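Local structure of 3-oxosteroid 1-dehydrogenase (Sterolibacterium denitrificans, 7P18) at residues Pro95-Tyr100 and Phe549-Ala554; Gln278-Tyr283 and Thr288-Ser293. The protein probably catalyses the FAD-dependent 1,2-dehydrogenation of 3-oxosteroids, passing the electrons removed from the steroid A ring to an acceptor. One frame throughout, in Å; residues are numbered along the deposited sequence.

Contact 1 of 2, residues Pro95-Tyr100 and Phe549-Ala554; sequences PQMVEY and FGFRAA
Phe551 meets Gln96, Met97 and Tyr100 with a single ring, and the contact of Phe549-Ala554 with Pro95-Tyr100 is a worked example of two helices joined through one aromatic side chain. Phe549, two residues earlier, packs on Tyr90 of helix 84-104 and on Val531. At Phe551 the side chain leaves its own helix with CG anti to the backbone N (chi1 -177°), a torsion that carries the ring straight across to the partner backbone. There the CA of Met97 sits 3.9 Å from the Phe551 ring centroid, almost exactly on the ring normal, a CH-pi contact over one face. The CB of Met97 covers the same ring nearer its root, 3.9 Å from CG of Phe551, while the rest of the methionine bends away toward Met547 and Thr548. On one side of the ring, CE1 of Phe551 lies 3.7 Å from CB of Tyr100; the two rings are inclined at 44° to each other, their centroids 5.7 Å apart. On the other flank CE2 of Phe551 touches CB of Gln96 at 3.9 Å, and the amide OE1 of Gln96 approaches the ring edge in its plane. The helices carrying these residues, 84-104 and the C-terminal 543-559, cross nearly perpendicularly, with local axes 9.8 Å apart. Helix 17-28, which follows the first strand of the Rossmann-type sheet, also packs against the ring: Leu21 and Arg25 touch Phe551, and the phenol of Tyr100 hydrogen-bonds Asp28. Next along, Arg552 turns its guanidinium to Glu92, one helical turn before Gln96, and to Asp507, two salt bridges beside the aromatic contact. Ala554, a turn beyond Phe551, rests on Arg25.

Contact 2 of 2, residues Gln278-Tyr283 and Thr288-Ser293; sequences QMREQY and TNAAWS
The guanidinium of Arg280 is met in two different ways by one short loop: Thr288 lies at its edge, and the backbone around Asn289 and Ala290 passes over one face. At the edge, NE of Arg280 donates to OG1 of Thr288 at 2.8 Å, with an N-H...O angle of 154° and the oxygen close to the guanidinium plane. NH2 of Arg280 adds a weak bond of 3.3 Å to the same OG1. Thr288 presents this hydroxyl by setting OG1 anti to its backbone N (chi1 -165°), which also brings its CG2 to 3.8 Å from CG of Glu281. The carbonyl O of Asn289 stands 3.6 Å from CZ of Arg280, over the face, where no N-H points, so this is no hydrogen bond, though the partial negative charge on the oxygen probably suits the cation. Nearer the helix, CD of Arg280 packs on CB of Ala290 at 3.9 Å. NH1 forms a salt bridge with Asp495 and a hydrogen bond to the carbonyl of Glu274; Asp495 also accepts from OG of Ser293. With an alanine here instead of Arg280, Asp495 would probably lose its cationic partner, Thr288 OG1 its donors and Ala290 the chain packed beside it. Gln277 also holds the loop, bonding Thr288 O and Ala290 N. Beyond Thr288 the chain is shaped by Asn289, whose OD1 accepts from N of Ala291 at 2.9 Å. This is an Asx turn, and it leads into the 3-10 turn 290-292, in the loop between helices 277-283 and 302-309 of the FAD-binding fold.

In the fold
Contact 1 and contact 2 lie in separate parts of the fold, their centres 32 Å apart and their nearest atoms about 20 Å apart. Contact 1 joins helix 84-104 to the C-terminal helix 543-559, nearly 450 positions away in sequence; contact 2 is local, joining helix 277-283 to the loop after it, and falls within that interval. The parallel five-stranded sheet relates them: strand 265-268 precedes helix 277-283, and strand 521-523 beside it precedes helix 543-559 of contact 1. Neither touches FAD, the side chains of Met97 and Ser293 being about 10 Å and 7 Å from it. Contact 1 thus ties the chain's last helix to an early one, while contact 2 shapes a local loop.

Contact 1 of 2, residues Pro95-Tyr100 and Phe549-Ala554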
ATOM      1  N   PRO A  95      -5.043 -11.968  13.879  1.00 24.00           N
ATOM      2  CA  PRO A  95      -4.674 -13.377  13.719  1.00 22.73           C
ATOM      3  C   PRO A  95      -5.858 -14.287  13.357  1.00 23.50           C
ATOM      4  O   PRO A  95      -5.676 -15.276  12.599  1.00 25.41           O
ATOM      5  CB  PRO A  95      -4.087 -13.792  15.094  1.00 22.28           C
ATOM      6  CG  PRO A  95      -3.792 -12.470  15.802  1.00 24.08           C
ATOM      7  CD  PRO A  95      -4.673 -11.410  15.197  1.00 23.05           C
ATOM      8  N   GLN A  96      -7.031 -13.969  13.885  1.00 20.84           N
ATOM      9  CA  GLN A  96      -8.253 -14.768  13.630  1.00 23.02           C
ATOM     10  C   GLN A  96      -8.668 -14.619  12.165  1.00 25.86           C
ATOM     11  O   GLN A  96      -9.059 -15.642  11.549  1.00 22.25           O
ATOM     12  CB  GLN A  96      -9.361 -14.349  14.572  1.00 23.20           C
ATOM     13  CG  GLN A  96      -9.096 -14.663  16.039  1.00 27.35           C
ATOM     14  CD  GLN A  96     -10.293 -14.250  16.853  1.00 33.01           C
ATOM     15  OE1 GLN A  96     -11.157 -13.538  16.365  1.00 44.77           O
ATOM     16  NE2 GLN A  96     -10.301 -14.616  18.114  1.00 33.96           N
ATOM     17  N   MET A  97      -8.516 -13.414  11.620  1.00 23.51           N
ATOM     18  CA  MET A  97      -8.864 -13.105  10.200  1.00 24.31           C
ATOM     19  C   MET A  97      -7.927 -13.904   9.284  1.00 21.59           C
ATOM     20  O   MET A  97      -8.443 -14.552   8.385  1.00 24.30           O
ATOM     21  CB  MET A  97      -8.817 -11.598   9.935  1.00 22.26           C
ATOM     22  CG  MET A  97      -9.037 -11.207   8.446  1.00 23.08           C
ATOM     23  SD  MET A  97      -7.522 -11.324   7.498  1.00 24.51           S
ATOM     24  CE  MET A  97      -6.505 -10.029   8.193  1.00 25.71           C
ATOM     25  N   VAL A  98      -6.620 -13.958   9.536  1.00 21.94           N
ATOM     26  CA  VAL A  98      -5.708 -14.743   8.663  1.00 24.07           C
ATOM     27  C   VAL A  98      -5.972 -16.242   8.823  1.00 25.20           C
ATOM     28  O   VAL A  98      -5.944 -16.974   7.797  1.00 25.43           O
ATOM     29  CB  VAL A  98      -4.246 -14.359   8.876  1.00 26.31           C
ATOM     30  CG1 VAL A  98      -3.263 -15.318   8.226  1.00 30.99           C
ATOM     31  CG2 VAL A  98      -4.046 -12.943   8.343  1.00 30.59           C
ATOM     32  N   GLU A  99      -6.206 -16.731  10.044  1.00 25.13           N
ATOM     33  CA  GLU A  99      -6.512 -18.181  10.204  1.00 25.20           C
ATOM     34  C   GLU A  99      -7.789 -18.524   9.447  1.00 24.00           C
ATOM     35  O   GLU A  99      -7.850 -19.632   8.890  1.00 26.35           O
ATOM     36  CB  GLU A  99      -6.680 -18.572  11.675  1.00 25.55           C
ATOM     37  CG  GLU A  99      -5.365 -18.676  12.394  1.00 25.45           C
ATOM     38  CD  GLU A  99      -5.508 -19.191  13.829  1.00 29.83           C
ATOM     39  OE1 GLU A  99      -6.399 -20.019  14.085  1.00 31.64           O
ATOM     40  OE2 GLU A  99      -4.697 -18.805  14.637  1.00 28.15           O
ATOM     41  N   TYR A 100      -8.760 -17.618   9.438  1.00 25.53           N
ATOM     42  CA  TYR A 100     -10.041 -17.768   8.736  1.00 24.16           C
ATOM     43  C   TYR A 100      -9.777 -17.887   7.237  1.00 26.42           C
ATOM     44  O   TYR A 100     -10.334 -18.817   6.616  1.00 25.25           O
ATOM     45  CB  TYR A 100     -11.008 -16.614   9.026  1.00 23.53           C
ATOM     46  CG  TYR A 100     -12.152 -16.510   8.045  1.00 24.02           C
ATOM     47  CD1 TYR A 100     -13.142 -17.469   7.973  1.00 25.34           C
ATOM     48  CD2 TYR A 100     -12.209 -15.461   7.135  1.00 24.41           C
ATOM     49  CE1 TYR A 100     -14.158 -17.407   7.021  1.00 23.27           C
ATOM     50  CE2 TYR A 100     -13.213 -15.373   6.193  1.00 24.82           C
ATOM     51  CZ  TYR A 100     -14.208 -16.332   6.140  1.00 26.39           C
ATOM     52  OH  TYR A 100     -15.200 -16.195   5.196  1.00 25.71           O
ATOM     53  N   PHE A 549     -10.829  -5.216  10.176  1.00 19.15           N
ATOM     54  CA  PHE A 549     -12.087  -4.515  10.500  1.00 19.13           C
ATOM     55  C   PHE A 549     -13.211  -5.002   9.570  1.00 21.50           C
ATOM     56  O   PHE A 549     -14.365  -4.986  10.000  1.00 21.11           O
ATOM     57  CB  PHE A 549     -11.865  -3.015  10.650  1.00 20.99           C
ATOM     58  CG  PHE A 549     -11.168  -2.676  11.941  1.00 21.46           C
ATOM     59  CD1 PHE A 549     -11.822  -2.806  13.160  1.00 23.69           C
ATOM     60  CD2 PHE A 549      -9.816  -2.363  11.963  1.00 21.54           C
ATOM     61  CE1 PHE A 549     -11.162  -2.546  14.354  1.00 23.07           C
ATOM     62  CE2 PHE A 549      -9.153  -2.141  13.157  1.00 22.36           C
ATOM     63  CZ  PHE A 549      -9.820  -2.234  14.348  1.00 23.95           C
ATOM     64  N   GLY A 550     -12.899  -5.484   8.362  1.00 22.51           N
ATOM     65  CA  GLY A 550     -13.905  -6.136   7.505  1.00 21.77           C
ATOM     66  C   GLY A 550     -14.464  -7.375   8.182  1.00 21.06           C
ATOM     67  O   GLY A 550     -15.697  -7.533   8.235  1.00 23.99           O
ATOM     68  N   PHE A 551     -13.573  -8.197   8.712  1.00 22.69           N
ATOM     69  CA  PHE A 551     -13.880  -9.413   9.516  1.00 21.53           C
ATOM     70  C   PHE A 551     -14.749  -9.020  10.726  1.00 23.05           C
ATOM     71  O   PHE A 551     -15.828  -9.663  10.936  1.00 25.16           O
ATOM     72  CB  PHE A 551     -12.547 -10.063   9.864  1.00 20.76           C
ATOM     73  CG  PHE A 551     -12.615 -11.370  10.617  1.00 23.78           C
ATOM     74  CD1 PHE A 551     -12.864 -12.561   9.944  1.00 24.13           C
ATOM     75  CD2 PHE A 551     -12.343 -11.418  11.978  1.00 24.45           C
ATOM     76  CE1 PHE A 551     -12.849 -13.775  10.621  1.00 24.74           C
ATOM     77  CE2 PHE A 551     -12.303 -12.629  12.651  1.00 24.91           C
ATOM     78  CZ  PHE A 551     -12.603 -13.801  11.989  1.00 24.46           C
ATOM     79  N   ARG A 552     -14.309  -8.048  11.524  1.00 22.45           N
ATOM     80  CA  ARG A 552     -15.070  -7.577  12.720  1.00 23.66           C
ATOM     81  C   ARG A 552     -16.436  -6.999  12.311  1.00 24.61           C
ATOM     82  O   ARG A 552     -17.391  -7.230  13.061  1.00 24.49           O
ATOM     83  CB  ARG A 552     -14.268  -6.608  13.577  1.00 22.56           C
ATOM     84  CG  ARG A 552     -13.045  -7.231  14.254  1.00 23.53           C
ATOM     85  CD  ARG A 552     -12.458  -6.316  15.321  1.00 23.67           C
ATOM     86  NE  ARG A 552     -13.401  -6.074  16.412  1.00 24.18           N
ATOM     87  CZ  ARG A 552     -13.459  -6.748  17.579  1.00 24.66           C
ATOM     88  NH1 ARG A 552     -12.595  -7.708  17.860  1.00 25.03           N
ATOM     89  NH2 ARG A 552     -14.380  -6.413  18.476  1.00 25.39           N
ATOM     90  N   ALA A 553     -16.552  -6.264  11.191  1.00 24.88           N
ATOM     91  CA  ALA A 553     -17.848  -5.730  10.730  1.00 23.71           C
ATOM     92  C   ALA A 553     -18.818  -6.889  10.504  1.00 23.72           C
ATOM     93  O   ALA A 553     -19.969  -6.809  11.015  1.00 25.57           O
ATOM     94  CB  ALA A 553     -17.720  -4.892   9.465  1.00 24.92           C
ATOM     95  N   ALA A 554     -18.420  -7.879   9.717  1.00 23.60           N
ATOM     96  CA  ALA A 554     -19.259  -9.039   9.365  1.00 24.87           C
ATOM     97  C   ALA A 554     -19.648  -9.752  10.668  1.00 28.02           C
ATOM     98  O   ALA A 554     -20.833 -10.045  10.857  1.00 27.56           O
ATOM     99  CB  ALA A 554     -18.547  -9.983   8.454  1.00 23.60           C
TER

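Contact 2 of 2, residues Gln278-Tyr283 and Thr288-Ser293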
ATOM      1  N   GLN A 278     -10.133  18.206  -5.511  1.00 24.80           N
ATOM      2  CA  GLN A 278     -10.841  19.193  -4.640  1.00 25.27           C
ATOM      3  C   GLN A 278     -10.718  18.754  -3.162  1.00 21.73           C
ATOM      4  O   GLN A 278     -10.420  19.575  -2.281  1.00 22.70           O
ATOM      5  CB  GLN A 278     -12.303  19.287  -5.084  1.00 28.10           C
ATOM      6  CG  GLN A 278     -13.174  20.132  -4.163  1.00 38.16           C
ATOM      7  CD  GLN A 278     -13.737  19.388  -2.956  1.00 44.60           C
ATOM      8  OE1 GLN A 278     -14.338  18.309  -3.062  1.00 58.08           O
ATOM      9  NE2 GLN A 278     -13.593  19.994  -1.787  1.00 44.01           N
ATOM     10  N   MET A 279     -10.931  17.469  -2.895  1.00 25.28           N
ATOM     11  CA  MET A 279     -10.850  16.942  -1.506  1.00 23.09           C
ATOM     12  C   MET A 279      -9.397  16.992  -1.009  1.00 22.54           C
ATOM     13  O   MET A 279      -9.184  17.404   0.144  1.00 24.78           O
ATOM     14  CB  MET A 279     -11.447  15.535  -1.458  1.00 22.88           C
ATOM     15  CG  MET A 279     -12.960  15.546  -1.571  1.00 27.70           C
ATOM     16  SD  MET A 279     -13.731  13.931  -1.328  1.00 25.24           S
ATOM     17  CE  MET A 279     -13.613  13.803   0.445  1.00 27.12           C
ATOM     18  N   ARG A 280      -8.405  16.709  -1.877  1.00 22.10           N
ATOM     19  CA  ARG A 280      -6.977  16.870  -1.520  1.00 22.71           C
ATOM     20  C   ARG A 280      -6.760  18.303  -1.099  1.00 21.83           C
ATOM     21  O   ARG A 280      -6.158  18.564  -0.040  1.00 24.28           O
ATOM     22  CB  ARG A 280      -6.034  16.488  -2.665  1.00 23.37           C
ATOM     23  CG  ARG A 280      -6.115  15.049  -3.131  1.00 21.27           C
ATOM     24  CD  ARG A 280      -5.041  14.787  -4.212  1.00 21.92           C
ATOM     25  NE  ARG A 280      -3.698  14.805  -3.668  1.00 23.63           N
ATOM     26  CZ  ARG A 280      -2.951  13.710  -3.470  1.00 25.28           C
ATOM     27  NH1 ARG A 280      -3.410  12.517  -3.786  1.00 22.18           N
ATOM     28  NH2 ARG A 280      -1.748  13.819  -2.944  1.00 28.83           N
ATOM     29  N   GLU A 281      -7.199  19.265  -1.910  1.00 22.55           N
ATOM     30  CA  GLU A 281      -6.945  20.679  -1.533  1.00 22.89           C
ATOM     31  C   GLU A 281      -7.722  21.069  -0.272  1.00 22.27           C
ATOM     32  O   GLU A 281      -7.217  21.922   0.499  1.00 24.48           O
ATOM     33  CB  GLU A 281      -7.277  21.588  -2.710  1.00 26.83           C
ATOM     34  CG  GLU A 281      -6.180  21.456  -3.725  1.00 29.71           C
ATOM     35  CD  GLU A 281      -6.377  22.170  -5.024  1.00 34.90           C
ATOM     36  OE1 GLU A 281      -7.309  22.986  -5.069  1.00 35.19           O
ATOM     37  OE2 GLU A 281      -5.572  21.903  -5.962  1.00 31.53           O
ATOM     38  N   GLN A 282      -8.894  20.484  -0.067  1.00 24.51           N
ATOM     39  CA  GLN A 282      -9.685  20.794   1.166  1.00 25.98           C
ATOM     40  C   GLN A 282      -8.922  20.287   2.409  1.00 26.19           C
ATOM     41  O   GLN A 282      -8.923  20.965   3.451  1.00 25.83           O
ATOM     42  CB  GLN A 282     -11.070  20.186   1.024  1.00 28.12           C
ATOM     43  CG  GLN A 282     -11.965  20.455   2.243  1.00 34.69           C
ATOM     44  CD  GLN A 282     -13.374  19.963   2.048  1.00 32.42           C
ATOM     45  OE1 GLN A 282     -13.726  19.408   1.018  1.00 35.58           O
ATOM     46  NE2 GLN A 282     -14.182  20.100   3.079  1.00 37.58           N
ATOM     47  N   TYR A 283      -8.294  19.117   2.345  1.00 23.88           N
ATOM     48  CA  TYR A 283      -7.898  18.389   3.577  1.00 23.01           C
ATOM     49  C   TYR A 283      -6.384  18.222   3.723  1.00 23.76           C
ATOM     50  O   TYR A 283      -5.892  18.336   4.875  1.00 22.07           O
ATOM     51  CB  TYR A 283      -8.583  17.028   3.580  1.00 23.05           C
ATOM     52  CG  TYR A 283     -10.077  17.071   3.794  1.00 23.27           C
ATOM     53  CD1 TYR A 283     -10.616  17.537   4.984  1.00 27.74           C
ATOM     54  CD2 TYR A 283     -10.948  16.632   2.818  1.00 24.57           C
ATOM     55  CE1 TYR A 283     -11.989  17.535   5.195  1.00 25.86           C
ATOM     56  CE2 TYR A 283     -12.326  16.641   3.003  1.00 26.72           C
ATOM     57  CZ  TYR A 283     -12.841  17.088   4.206  1.00 28.28           C
ATOM     58  OH  TYR A 283     -14.199  17.118   4.384  1.00 31.45           O
ATOM     59  N   THR A 288      -0.273  19.758  -3.284  1.00 21.59           N
ATOM     60  CA  THR A 288      -0.933  18.440  -3.386  1.00 23.24           C
ATOM     61  C   THR A 288      -1.355  18.245  -4.820  1.00 21.09           C
ATOM     62  O   THR A 288      -1.825  19.201  -5.432  1.00 23.06           O
ATOM     63  CB  THR A 288      -2.073  18.301  -2.376  1.00 23.43           C
ATOM     64  OG1 THR A 288      -2.460  16.925  -2.241  1.00 23.86           O
ATOM     65  CG2 THR A 288      -3.294  19.117  -2.738  1.00 23.53           C
ATOM     66  N   ASN A 289      -1.168  17.049  -5.341  1.00 20.36           N
ATOM     67  CA  ASN A 289      -1.548  16.717  -6.717  1.00 20.67           C
ATOM     68  C   ASN A 289      -1.902  15.251  -6.812  1.00 22.84           C
ATOM     69  O   ASN A 289      -1.037  14.406  -6.487  1.00 21.97           O
ATOM     70  CB  ASN A 289      -0.429  17.131  -7.672  1.00 21.96           C
ATOM     71  CG  ASN A 289      -0.932  17.234  -9.085  1.00 21.23           C
ATOM     72  OD1 ASN A 289      -1.694  16.410  -9.528  1.00 22.96           O
ATOM     73  ND2 ASN A 289      -0.500  18.268  -9.794  1.00 26.41           N
ATOM     74  N   ALA A 290      -3.133  14.967  -7.248  1.00 22.42           N
ATOM     75  CA  ALA A 290      -3.613  13.601  -7.469  1.00 23.28           C
ATOM     76  C   ALA A 290      -2.679  12.867  -8.450  1.00 26.86           C
ATOM     77  O   ALA A 290      -2.549  11.652  -8.315  1.00 22.20           O
ATOM     78  CB  ALA A 290      -5.037  13.613  -7.950  1.00 21.33           C
ATOM     79  N   ALA A 291      -2.052  13.570  -9.411  1.00 23.11           N
ATOM     80  CA  ALA A 291      -1.185  12.935 -10.430  1.00 23.60           C
ATOM     81  C   ALA A 291      -0.015  12.217  -9.747  1.00 20.57           C
ATOM     82  O   ALA A 291       0.553  11.333 -10.358  1.00 23.57           O
ATOM     83  CB  ALA A 291      -0.645  13.994 -11.395  1.00 26.73           C
ATOM     84  N   TRP A 292       0.365  12.628  -8.535  1.00 22.43           N
ATOM     85  CA  TRP A 292       1.544  12.045  -7.847  1.00 23.25           C
ATOM     86  C   TRP A 292       1.186  10.694  -7.208  1.00 24.33           C
ATOM     87  O   TRP A 292       2.124   9.989  -6.759  1.00 21.73           O
ATOM     88  CB  TRP A 292       2.085  13.001  -6.812  1.00 23.51           C
ATOM     89  CG  TRP A 292       2.507  14.321  -7.357  1.00 23.47           C
ATOM     90  CD1 TRP A 292       2.783  14.631  -8.656  1.00 24.24           C
ATOM     91  CD2 TRP A 292       2.644  15.521  -6.603  1.00 22.56           C
ATOM     92  NE1 TRP A 292       3.097  15.948  -8.749  1.00 23.28           N
ATOM     93  CE2 TRP A 292       3.003  16.532  -7.530  1.00 22.40           C
ATOM     94  CE3 TRP A 292       2.453  15.878  -5.259  1.00 23.01           C
ATOM     95  CZ2 TRP A 292       3.237  17.831  -7.130  1.00 22.58           C
ATOM     96  CZ3 TRP A 292       2.719  17.166  -4.871  1.00 25.65           C
ATOM     97  CH2 TRP A 292       3.091  18.129  -5.789  1.00 24.12           C
ATOM     98  N   SER A 293      -0.092  10.329  -7.176  1.00 22.62           N
ATOM     99  CA  SER A 293      -0.553   9.091  -6.520  1.00 21.25           C
ATOM    100  C   SER A 293      -0.071   7.873  -7.302  1.00 23.07           C
ATOM    101  O   SER A 293       0.042   7.961  -8.529  1.00 20.80           O
ATOM    102  CB  SER A 293      -2.056   9.093  -6.339  1.00 20.86           C
ATOM    103  OG  SER A 293      -2.471   7.973  -5.534  1.00 21.28           O
TER